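Local coordinates for transcription inhibitor protein Gfh1 (Thermus thermophilus, PDB 2F23), which inhibits all catalytic activities of RNA polymerase by partially occluding its substrate-binding site and preventing NTP binding, at residues E22-L36 / L48-I62. Sequence-based numbering, arbitrary orientation.
Sequences ERERLQEATKILQEL and LEAAKQEKARIEARI
Leu26 enters a hole formed by Lys55, Ile58, Glu59 and Ile62, its CD2 lying 3.6 Å from Ile62 CD1 while CD1 rests on the methylenes of Lys55 and Glu59. CG anti to the backbone N (chi1 178°) carries the branch over to the second helix, where both methyls make contact. Ile58 answers as a knob among Glu22, Arg25, Leu26 and Ala29, its CD1 3.7 Å from Ala29 CB. Knobs-into-holes packing between helices running 159° apart marks an antiparallel coiled coil, the N-terminal helical hairpin of the GreA/GreB family; the axes of segments 22-36 and 48-62 approach to 9.1 Å. Alanines face the partner helix at Ala29 and Ala51, and the backbones close in there, Ala29 CA lying 5.4 Å from Lys55 CA; a water bridges the two alanine carbonyl oxygens. Leu33 seats among Leu48, Ala51, Lys52 and Lys55, and beyond it Leu36 CB presses to a tight 3.4 Å from Leu48 CD2.

The flanks are polar and looser. Lys55 runs extended past Leu26 and Leu33, then bends at its last torsion, bringing NZ to Glu59 OE2 at 2.7 Å from above the carboxylate plane; Thr30 OG1, bonded to Leu26 O, lies against its CE. With an alanine here, the methylenes between Leu26 and Leu33 are gone, which would probably open a gap there and leave the Glu59 carboxylate without its ammonium partner. Along another flank, Glu22 OE1 makes a long salt bridge of 3.5 Å to Arg61 NE, with carboxylate and guanidinium planes 66° apart, whereas Glu22 OE2 binds Arg25 NH1 and reaches Arg61 NH2 through a water. Aliphatic surfaces thus supply most of the contact, while the charged ends mostly pair within their own helix and the inter-helix ion pair is probably weak.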
ATOM      1  N   GLU A  22      -5.242   4.404  10.831  1.00 13.73           N
ATOM      2  CA  GLU A  22      -5.265   3.050  11.372  1.00 13.67           C
ATOM      3  C   GLU A  22      -5.281   3.060  12.901  1.00 12.66           C
ATOM      4  O   GLU A  22      -5.906   2.199  13.517  1.00 12.57           O
ATOM      5  CB  GLU A  22      -4.067   2.241  10.864  1.00 15.39           C
ATOM      6  CG  GLU A  22      -4.160   1.845   9.397  1.00 21.04           C
ATOM      7  CD  GLU A  22      -5.416   1.055   9.088  1.00 23.92           C
ATOM      8  OE1 GLU A  22      -5.712   0.090   9.825  1.00 27.37           O
ATOM      9  OE2 GLU A  22      -6.108   1.395   8.107  1.00 28.50           O
ATOM     10  N   ARG A  23      -4.591   4.018  13.516  1.00 12.69           N
ATOM     11  CA  ARG A  23      -4.585   4.091  14.975  1.00 13.69           C
ATOM     12  C   ARG A  23      -5.995   4.412  15.465  1.00 14.46           C
ATOM     13  O   ARG A  23      -6.423   3.933  16.518  1.00 15.42           O
ATOM     14  CB  ARG A  23      -3.615   5.167  15.478  1.00 13.45           C
ATOM     15  CG  ARG A  23      -2.135   4.848  15.284  1.00 14.41           C
ATOM     16  CD  ARG A  23      -1.287   5.857  16.048  1.00 17.65           C
ATOM     17  NE  ARG A  23       0.133   5.830  15.700  1.00 19.03           N
ATOM     18  CZ  ARG A  23       0.963   4.819  15.933  1.00 20.93           C
ATOM     19  NH1 ARG A  23       0.532   3.707  16.519  1.00 22.00           N
ATOM     20  NH2 ARG A  23       2.242   4.933  15.594  1.00 20.22           N
ATOM     21  N   GLU A  24      -6.712   5.230  14.701  1.00 14.69           N
ATOM     22  CA  GLU A  24      -8.078   5.598  15.059  1.00 17.20           C
ATOM     23  C   GLU A  24      -8.948   4.348  15.016  1.00 15.97           C
ATOM     24  O   GLU A  24      -9.753   4.104  15.918  1.00 15.23           O
ATOM     25  CB  GLU A  24      -8.621   6.644  14.080  1.00 20.16           C
ATOM     26  CG  GLU A  24      -7.906   7.986  14.149  1.00 27.04           C
ATOM     27  CD  GLU A  24      -8.359   8.953  13.070  1.00 29.82           C
ATOM     28  OE1 GLU A  24      -7.889  10.111  13.078  1.00 33.39           O
ATOM     29  OE2 GLU A  24      -9.177   8.561  12.211  1.00 32.86           O
ATOM     30  N   ARG A  25      -8.771   3.554  13.966  1.00 14.69           N
ATOM     31  CA  ARG A  25      -9.534   2.325  13.812  1.00 14.08           C
ATOM     32  C   ARG A  25      -9.204   1.336  14.921  1.00 14.76           C
ATOM     33  O   ARG A  25     -10.077   0.599  15.380  1.00 13.91           O
ATOM     34  CB  ARG A  25      -9.249   1.699  12.447  1.00 15.68           C
ATOM     35  CG  ARG A  25      -9.694   2.587  11.295  1.00 18.42           C
ATOM     36  CD  ARG A  25      -9.220   2.080   9.947  1.00 24.16           C
ATOM     37  NE  ARG A  25      -9.580   3.015   8.886  1.00 27.76           N
ATOM     38  CZ  ARG A  25      -9.275   2.855   7.603  1.00 27.11           C
ATOM     39  NH1 ARG A  25      -8.599   1.786   7.207  1.00 28.59           N
ATOM     40  NH2 ARG A  25      -9.644   3.769   6.716  1.00 29.69           N
ATOM     41  N   LEU A  26      -7.948   1.322  15.358  1.00 12.80           N
ATOM     42  CA  LEU A  26      -7.538   0.411  16.423  1.00 12.48           C
ATOM     43  C   LEU A  26      -8.214   0.794  17.737  1.00 14.20           C
ATOM     44  O   LEU A  26      -8.655  -0.073  18.494  1.00 13.05           O
ATOM     45  CB  LEU A  26      -6.018   0.435  16.606  1.00 15.01           C
ATOM     46  CG  LEU A  26      -5.502  -0.458  17.740  1.00 13.95           C
ATOM     47  CD1 LEU A  26      -5.936  -1.897  17.496  1.00 14.71           C
ATOM     48  CD2 LEU A  26      -3.985  -0.359  17.827  1.00 14.58           C
ATOM     49  N   GLN A  27      -8.288   2.094  18.007  1.00 13.68           N
ATOM     50  CA  GLN A  27      -8.925   2.568  19.233  1.00 16.58           C
ATOM     51  C   GLN A  27     -10.380   2.105  19.248  1.00 16.73           C
ATOM     52  O   GLN A  27     -10.880   1.620  20.263  1.00 16.75           O
ATOM     53  CB  GLN A  27      -8.859   4.097  19.305  1.00 19.73           C
ATOM     54  CG  GLN A  27      -9.371   4.683  20.617  1.00 25.96           C
ATOM     55  CD  GLN A  27      -9.242   6.198  20.677  1.00 28.99           C
ATOM     56  OE1 GLN A  27      -9.525   6.816  21.705  1.00 33.00           O
ATOM     57  NE2 GLN A  27      -8.818   6.804  19.574  1.00 32.65           N
ATOM     58  N   GLU A  28     -11.049   2.247  18.109  1.00 15.17           N
ATOM     59  CA  GLU A  28     -12.443   1.842  17.980  1.00 16.29           C
ATOM     60  C   GLU A  28     -12.589   0.329  18.137  1.00 15.71           C
ATOM     61  O   GLU A  28     -13.483  -0.147  18.840  1.00 15.49           O
ATOM     62  CB  GLU A  28     -12.988   2.275  16.618  1.00 19.22           C
ATOM     63  CG  GLU A  28     -12.948   3.776  16.379  1.00 26.59           C
ATOM     64  CD  GLU A  28     -13.352   4.158  14.965  1.00 29.90           C
ATOM     65  OE1 GLU A  28     -13.399   5.371  14.667  1.00 33.24           O
ATOM     66  OE2 GLU A  28     -13.618   3.247  14.152  1.00 33.07           O
ATOM     67  N   ALA A  29     -11.705  -0.422  17.486  1.00 13.85           N
ATOM     68  CA  ALA A  29     -11.738  -1.880  17.550  1.00 12.19           C
ATOM     69  C   ALA A  29     -11.494  -2.376  18.968  1.00 13.21           C
ATOM     70  O   ALA A  29     -12.049  -3.391  19.386  1.00 13.63           O
ATOM     71  CB  ALA A  29     -10.696  -2.470  16.604  1.00 11.42           C
ATOM     72  N   THR A  30     -10.653  -1.661  19.704  1.00 13.63           N
ATOM     73  CA  THR A  30     -10.346  -2.041  21.076  1.00 12.83           C
ATOM     74  C   THR A  30     -11.544  -1.771  21.972  1.00 15.45           C
ATOM     75  O   THR A  30     -11.867  -2.571  22.853  1.00 14.66           O
ATOM     76  CB  THR A  30      -9.122  -1.273  21.592  1.00 15.94           C
ATOM     77  OG1 THR A  30      -7.987  -1.617  20.788  1.00 13.39           O
ATOM     78  CG2 THR A  30      -8.841  -1.627  23.043  1.00 16.27           C
ATOM     79  N   LYS A  31     -12.208  -0.641  21.742  1.00 14.49           N
ATOM     80  CA  LYS A  31     -13.381  -0.287  22.531  1.00 16.22           C
ATOM     81  C   LYS A  31     -14.459  -1.351  22.331  1.00 16.28           C
ATOM     82  O   LYS A  31     -15.079  -1.809  23.290  1.00 15.39           O
ATOM     83  CB  LYS A  31     -13.913   1.085  22.109  1.00 18.45           C
ATOM     84  CG  LYS A  31     -15.117   1.558  22.912  1.00 24.18           C
ATOM     85  CD  LYS A  31     -15.622   2.905  22.416  1.00 28.15           C
ATOM     86  CE  LYS A  31     -16.148   2.817  20.991  1.00 29.68           C
ATOM     87  NZ  LYS A  31     -17.313   1.896  20.882  1.00 32.69           N
ATOM     88  N   ILE A  32     -14.675  -1.742  21.079  1.00 14.55           N
ATOM     89  CA  ILE A  32     -15.667  -2.762  20.755  1.00 14.68           C
ATOM     90  C   ILE A  32     -15.349  -4.075  21.465  1.00 16.18           C
ATOM     91  O   ILE A  32     -16.231  -4.706  22.050  1.00 15.12           O
ATOM     92  CB  ILE A  32     -15.731  -3.000  19.230  1.00 15.96           C
ATOM     93  CG1 ILE A  32     -16.345  -1.777  18.546  1.00 16.22           C
ATOM     94  CG2 ILE A  32     -16.539  -4.259  18.917  1.00 14.51           C
ATOM     95  CD1 ILE A  32     -16.397  -1.877  17.040  1.00 18.77           C
ATOM     96  N   LEU A  33     -14.087  -4.486  21.414  1.00 15.23           N
ATOM     97  CA  LEU A  33     -13.678  -5.726  22.059  1.00 14.97           C
ATOM     98  C   LEU A  33     -13.927  -5.658  23.561  1.00 15.04           C
ATOM     99  O   LEU A  33     -14.472  -6.592  24.151  1.00 14.96           O
ATOM    100  CB  LEU A  33     -12.191  -6.002  21.799  1.00 13.50           C
ATOM    101  CG  LEU A  33     -11.634  -7.235  22.522  1.00 14.27           C
ATOM    102  CD1 LEU A  33     -12.403  -8.475  22.088  1.00 14.20           C
ATOM    103  CD2 LEU A  33     -10.148  -7.392  22.217  1.00 14.97           C
ATOM    104  N   GLN A  34     -13.534  -4.549  24.177  1.00 14.93           N
ATOM    105  CA  GLN A  34     -13.716  -4.378  25.614  1.00 17.30           C
ATOM    106  C   GLN A  34     -15.190  -4.450  25.997  1.00 17.18           C
ATOM    107  O   GLN A  34     -15.548  -5.089  26.988  1.00 17.29           O
ATOM    108  CB  GLN A  34     -13.129  -3.040  26.068  1.00 19.80           C
ATOM    109  CG  GLN A  34     -13.160  -2.823  27.574  1.00 23.76           C
ATOM    110  CD  GLN A  34     -12.420  -3.907  28.337  1.00 26.85           C
ATOM    111  OE1 GLN A  34     -11.280  -4.242  28.016  1.00 29.54           O
ATOM    112  NE2 GLN A  34     -13.065  -4.456  29.361  1.00 28.00           N
ATOM    113  N   GLU A  35     -16.040  -3.795  25.214  1.00 17.25           N
ATOM    114  CA  GLU A  35     -17.477  -3.797  25.474  1.00 18.93           C
ATOM    115  C   GLU A  35     -18.028  -5.223  25.447  1.00 18.60           C
ATOM    116  O   GLU A  35     -18.830  -5.604  26.302  1.00 18.87           O
ATOM    117  CB  GLU A  35     -18.219  -2.956  24.425  1.00 22.01           C
ATOM    118  CG  GLU A  35     -17.694  -1.540  24.229  1.00 28.17           C
ATOM    119  CD  GLU A  35     -17.821  -0.673  25.464  1.00 31.76           C
ATOM    120  OE1 GLU A  35     -17.212  -1.011  26.500  1.00 34.18           O
ATOM    121  OE2 GLU A  35     -18.530   0.354  25.395  1.00 34.83           O
ATOM    122  N   LEU A  36     -17.596  -6.010  24.463  1.00 16.94           N
ATOM    123  CA  LEU A  36     -18.057  -7.387  24.330  1.00 17.25           C
ATOM    124  C   LEU A  36     -17.539  -8.273  25.455  1.00 18.96           C
ATOM    125  O   LEU A  36     -18.218  -9.212  25.880  1.00 20.39           O
ATOM    126  CB  LEU A  36     -17.624  -7.965  22.979  1.00 18.57           C
ATOM    127  CG  LEU A  36     -18.277  -7.347  21.740  1.00 16.87           C
ATOM    128  CD1 LEU A  36     -17.687  -7.979  20.491  1.00 18.23           C
ATOM    129  CD2 LEU A  36     -19.785  -7.557  21.782  1.00 19.84           C
ATOM    130  N   LEU A  48     -17.253 -12.043  19.773  1.00 14.07           N
ATOM    131  CA  LEU A  48     -15.963 -11.786  20.399  1.00 14.21           C
ATOM    132  C   LEU A  48     -14.830 -12.185  19.464  1.00 13.66           C
ATOM    133  O   LEU A  48     -13.841 -11.467  19.330  1.00 13.23           O
ATOM    134  CB  LEU A  48     -15.836 -12.574  21.707  1.00 17.21           C
ATOM    135  CG  LEU A  48     -16.430 -11.961  22.975  1.00 19.02           C
ATOM    136  CD1 LEU A  48     -16.407 -12.988  24.093  1.00 19.55           C
ATOM    137  CD2 LEU A  48     -15.626 -10.724  23.373  1.00 19.31           C
ATOM    138  N   GLU A  49     -14.967 -13.338  18.821  1.00 12.84           N
ATOM    139  CA  GLU A  49     -13.934 -13.805  17.911  1.00 13.22           C
ATOM    140  C   GLU A  49     -13.760 -12.851  16.738  1.00 11.80           C
ATOM    141  O   GLU A  49     -12.634 -12.562  16.327  1.00 12.34           O
ATOM    142  CB  GLU A  49     -14.259 -15.214  17.412  1.00 14.21           C
ATOM    143  CG  GLU A  49     -14.085 -16.290  18.478  1.00 21.60           C
ATOM    144  CD  GLU A  49     -12.697 -16.274  19.103  1.00 24.64           C
ATOM    145  OE1 GLU A  49     -11.701 -16.327  18.349  1.00 25.49           O
ATOM    146  OE2 GLU A  49     -12.601 -16.211  20.350  1.00 25.42           O
ATOM    147  N   ALA A  50     -14.873 -12.351  16.209  1.00 12.86           N
ATOM    148  CA  ALA A  50     -14.823 -11.419  15.086  1.00 11.50           C
ATOM    149  C   ALA A  50     -14.156 -10.120  15.524  1.00 12.22           C
ATOM    150  O   ALA A  50     -13.386  -9.524  14.770  1.00 11.77           O
ATOM    151  CB  ALA A  50     -16.240 -11.138  14.567  1.00 12.75           C
ATOM    152  N   ALA A  51     -14.452  -9.687  16.748  1.00 11.61           N
ATOM    153  CA  ALA A  51     -13.875  -8.460  17.284  1.00 11.57           C
ATOM    154  C   ALA A  51     -12.370  -8.614  17.470  1.00 10.90           C
ATOM    155  O   ALA A  51     -11.606  -7.692  17.188  1.00 10.38           O
ATOM    156  CB  ALA A  51     -14.535  -8.104  18.610  1.00 11.26           C
ATOM    157  N   LYS A  52     -11.944  -9.778  17.951  1.00 10.05           N
ATOM    158  CA  LYS A  52     -10.519 -10.016  18.139  1.00  9.22           C
ATOM    159  C   LYS A  52      -9.819 -10.115  16.778  1.00 10.86           C
ATOM    160  O   LYS A  52      -8.688  -9.651  16.622  1.00 11.97           O
ATOM    161  CB  LYS A  52     -10.290 -11.295  18.951  1.00 11.41           C
ATOM    162  CG  LYS A  52     -10.727 -11.175  20.410  1.00 12.90           C
ATOM    163  CD  LYS A  52     -10.327 -12.395  21.238  1.00 15.49           C
ATOM    164  CE  LYS A  52     -11.031 -13.651  20.773  1.00 17.68           C
ATOM    165  NZ  LYS A  52     -10.656 -14.822  21.618  1.00 19.95           N
ATOM    166  N   GLN A  53     -10.498 -10.702  15.794  1.00 10.66           N
ATOM    167  CA  GLN A  53      -9.920 -10.844  14.463  1.00 12.80           C
ATOM    168  C   GLN A  53      -9.714  -9.485  13.798  1.00 12.42           C
ATOM    169  O   GLN A  53      -8.693  -9.256  13.148  1.00 13.24           O
ATOM    170  CB  GLN A  53     -10.811 -11.718  13.577  1.00 15.51           C
ATOM    171  CG  GLN A  53     -10.263 -11.919  12.171  1.00 20.74           C
ATOM    172  CD  GLN A  53     -11.146 -12.807  11.315  1.00 23.79           C
ATOM    173  OE1 GLN A  53     -12.298 -12.475  11.034  1.00 26.76           O
ATOM    174  NE2 GLN A  53     -10.605 -13.944  10.895  1.00 26.10           N
ATOM    175  N   GLU A  54     -10.676  -8.583  13.970  1.00 12.04           N
ATOM    176  CA  GLU A  54     -10.573  -7.257  13.370  1.00 10.88           C
ATOM    177  C   GLU A  54      -9.486  -6.437  14.059  1.00 11.06           C
ATOM    178  O   GLU A  54      -8.726  -5.723  13.401  1.00  9.43           O
ATOM    179  CB  GLU A  54     -11.924  -6.541  13.443  1.00 11.06           C
ATOM    180  CG  GLU A  54     -11.936  -5.123  12.865  1.00 13.54           C
ATOM    181  CD  GLU A  54     -11.521  -5.046  11.397  1.00 14.00           C
ATOM    182  OE1 GLU A  54     -11.363  -6.094  10.739  1.00 16.97           O
ATOM    183  OE2 GLU A  54     -11.359  -3.915  10.895  1.00 19.16           O
ATOM    184  N   LYS A  55      -9.401  -6.545  15.384  1.00  9.25           N
ATOM    185  CA  LYS A  55      -8.381  -5.818  16.126  1.00 10.43           C
ATOM    186  C   LYS A  55      -6.999  -6.277  15.656  1.00 10.66           C
ATOM    187  O   LYS A  55      -6.107  -5.460  15.447  1.00 13.03           O
ATOM    188  CB  LYS A  55      -8.542  -6.071  17.633  1.00 11.46           C
ATOM    189  CG  LYS A  55      -7.548  -5.330  18.519  1.00 12.09           C
ATOM    190  CD  LYS A  55      -7.955  -5.438  19.988  1.00 14.50           C
ATOM    191  CE  LYS A  55      -6.962  -4.745  20.906  1.00 14.29           C
ATOM    192  NZ  LYS A  55      -5.681  -5.485  20.981  1.00 15.03           N
ATOM    193  N   ALA A  56      -6.831  -7.584  15.475  1.00  9.92           N
ATOM    194  CA  ALA A  56      -5.549  -8.125  15.032  1.00 10.47           C
ATOM    195  C   ALA A  56      -5.219  -7.678  13.610  1.00 11.13           C
ATOM    196  O   ALA A  56      -4.054  -7.417  13.292  1.00 12.92           O
ATOM    197  CB  ALA A  56      -5.568  -9.646  15.108  1.00 10.48           C
ATOM    198  N   ARG A  57      -6.238  -7.596  12.758  1.00 10.98           N
ATOM    199  CA  ARG A  57      -6.028  -7.181  11.374  1.00 11.39           C
ATOM    200  C   ARG A  57      -5.461  -5.771  11.357  1.00 11.59           C
ATOM    201  O   ARG A  57      -4.512  -5.478  10.627  1.00 12.21           O
ATOM    202  CB  ARG A  57      -7.344  -7.213  10.589  1.00 10.38           C
ATOM    203  CG  ARG A  57      -7.179  -6.914   9.094  1.00 13.68           C
ATOM    204  CD  ARG A  57      -8.508  -6.931   8.352  1.00 14.61           C
ATOM    205  NE  ARG A  57      -9.338  -5.770   8.658  1.00 15.15           N
ATOM    206  CZ  ARG A  57      -9.112  -4.546   8.193  1.00 19.55           C
ATOM    207  NH1 ARG A  57      -9.919  -3.549   8.525  1.00 19.05           N
ATOM    208  NH2 ARG A  57      -8.082  -4.319   7.388  1.00 18.39           N
ATOM    209  N   ILE A  58      -6.043  -4.899  12.171  1.00 10.35           N
ATOM    210  CA  ILE A  58      -5.593  -3.512  12.239  1.00 10.79           C
ATOM    211  C   ILE A  58      -4.187  -3.424  12.823  1.00 11.49           C
ATOM    212  O   ILE A  58      -3.333  -2.709  12.303  1.00 11.63           O
ATOM    213  CB  ILE A  58      -6.560  -2.665  13.090  1.00  9.72           C
ATOM    214  CG1 ILE A  58      -7.947  -2.670  12.441  1.00 12.74           C
ATOM    215  CG2 ILE A  58      -6.035  -1.228  13.212  1.00 10.88           C
ATOM    216  CD1 ILE A  58      -9.052  -2.166  13.348  1.00 13.04           C
ATOM    217  N   GLU A  59      -3.948  -4.152  13.909  1.00 11.68           N
ATOM    218  CA  GLU A  59      -2.634  -4.141  14.542  1.00 11.46           C
ATOM    219  C   GLU A  59      -1.534  -4.542  13.571  1.00 11.25           C
ATOM    220  O   GLU A  59      -0.448  -3.966  13.596  1.00 12.98           O
ATOM    221  CB  GLU A  59      -2.624  -5.074  15.752  1.00 14.15           C
ATOM    222  CG  GLU A  59      -3.577  -4.632  16.840  1.00 15.71           C
ATOM    223  CD  GLU A  59      -3.677  -5.633  17.968  1.00 20.62           C
ATOM    224  OE1 GLU A  59      -3.744  -6.845  17.679  1.00 23.60           O
ATOM    225  OE2 GLU A  59      -3.706  -5.204  19.139  1.00 24.20           O
ATOM    226  N   ALA A  60      -1.817  -5.517  12.711  1.00 11.02           N
ATOM    227  CA  ALA A  60      -0.838  -5.982  11.734  1.00 11.47           C
ATOM    228  C   ALA A  60      -0.507  -4.887  10.726  1.00 11.69           C
ATOM    229  O   ALA A  60       0.639  -4.753  10.299  1.00 13.23           O
ATOM    230  CB  ALA A  60      -1.359  -7.217  11.012  1.00 12.64           C
ATOM    231  N   ARG A  61      -1.511  -4.111  10.335  1.00 10.83           N
ATOM    232  CA  ARG A  61      -1.287  -3.033   9.382  1.00  9.86           C
ATOM    233  C   ARG A  61      -0.437  -1.957  10.049  1.00 11.75           C
ATOM    234  O   ARG A  61       0.497  -1.430   9.447  1.00 10.85           O
ATOM    235  CB  ARG A  61      -2.623  -2.442   8.918  1.00 10.23           C
ATOM    236  CG  ARG A  61      -3.480  -3.409   8.107  1.00 12.22           C
ATOM    237  CD  ARG A  61      -4.881  -2.861   7.894  1.00 14.98           C
ATOM    238  NE  ARG A  61      -4.928  -1.746   6.950  1.00 15.66           N
ATOM    239  CZ  ARG A  61      -4.807  -1.875   5.633  1.00 17.71           C
ATOM    240  NH1 ARG A  61      -4.627  -3.072   5.092  1.00 20.02           N
ATOM    241  NH2 ARG A  61      -4.887  -0.806   4.852  1.00 21.14           N
ATOM    242  N   ILE A  62      -0.755  -1.641  11.300  1.00 11.11           N
ATOM    243  CA  ILE A  62      -0.006  -0.631  12.038  1.00 11.62           C
ATOM    244  C   ILE A  62       1.453  -1.032  12.205  1.00 12.13           C
ATOM    245  O   ILE A  62       2.345  -0.192  12.083  1.00 12.27           O
ATOM    246  CB  ILE A  62      -0.627  -0.376  13.424  1.00 13.41           C
ATOM    247  CG1 ILE A  62      -1.951   0.369  13.251  1.00 11.90           C
ATOM    248  CG2 ILE A  62       0.335   0.427  14.298  1.00 12.33           C
ATOM    249  CD1 ILE A  62      -2.726   0.561  14.530  1.00 12.30           C
TER
HETATM  250  O   HOH W   1      -5.584   1.837   5.438  1.00 34.56           O
HETATM  251  O   HOH W   2     -12.829  -5.135  17.503  1.00 15.19           O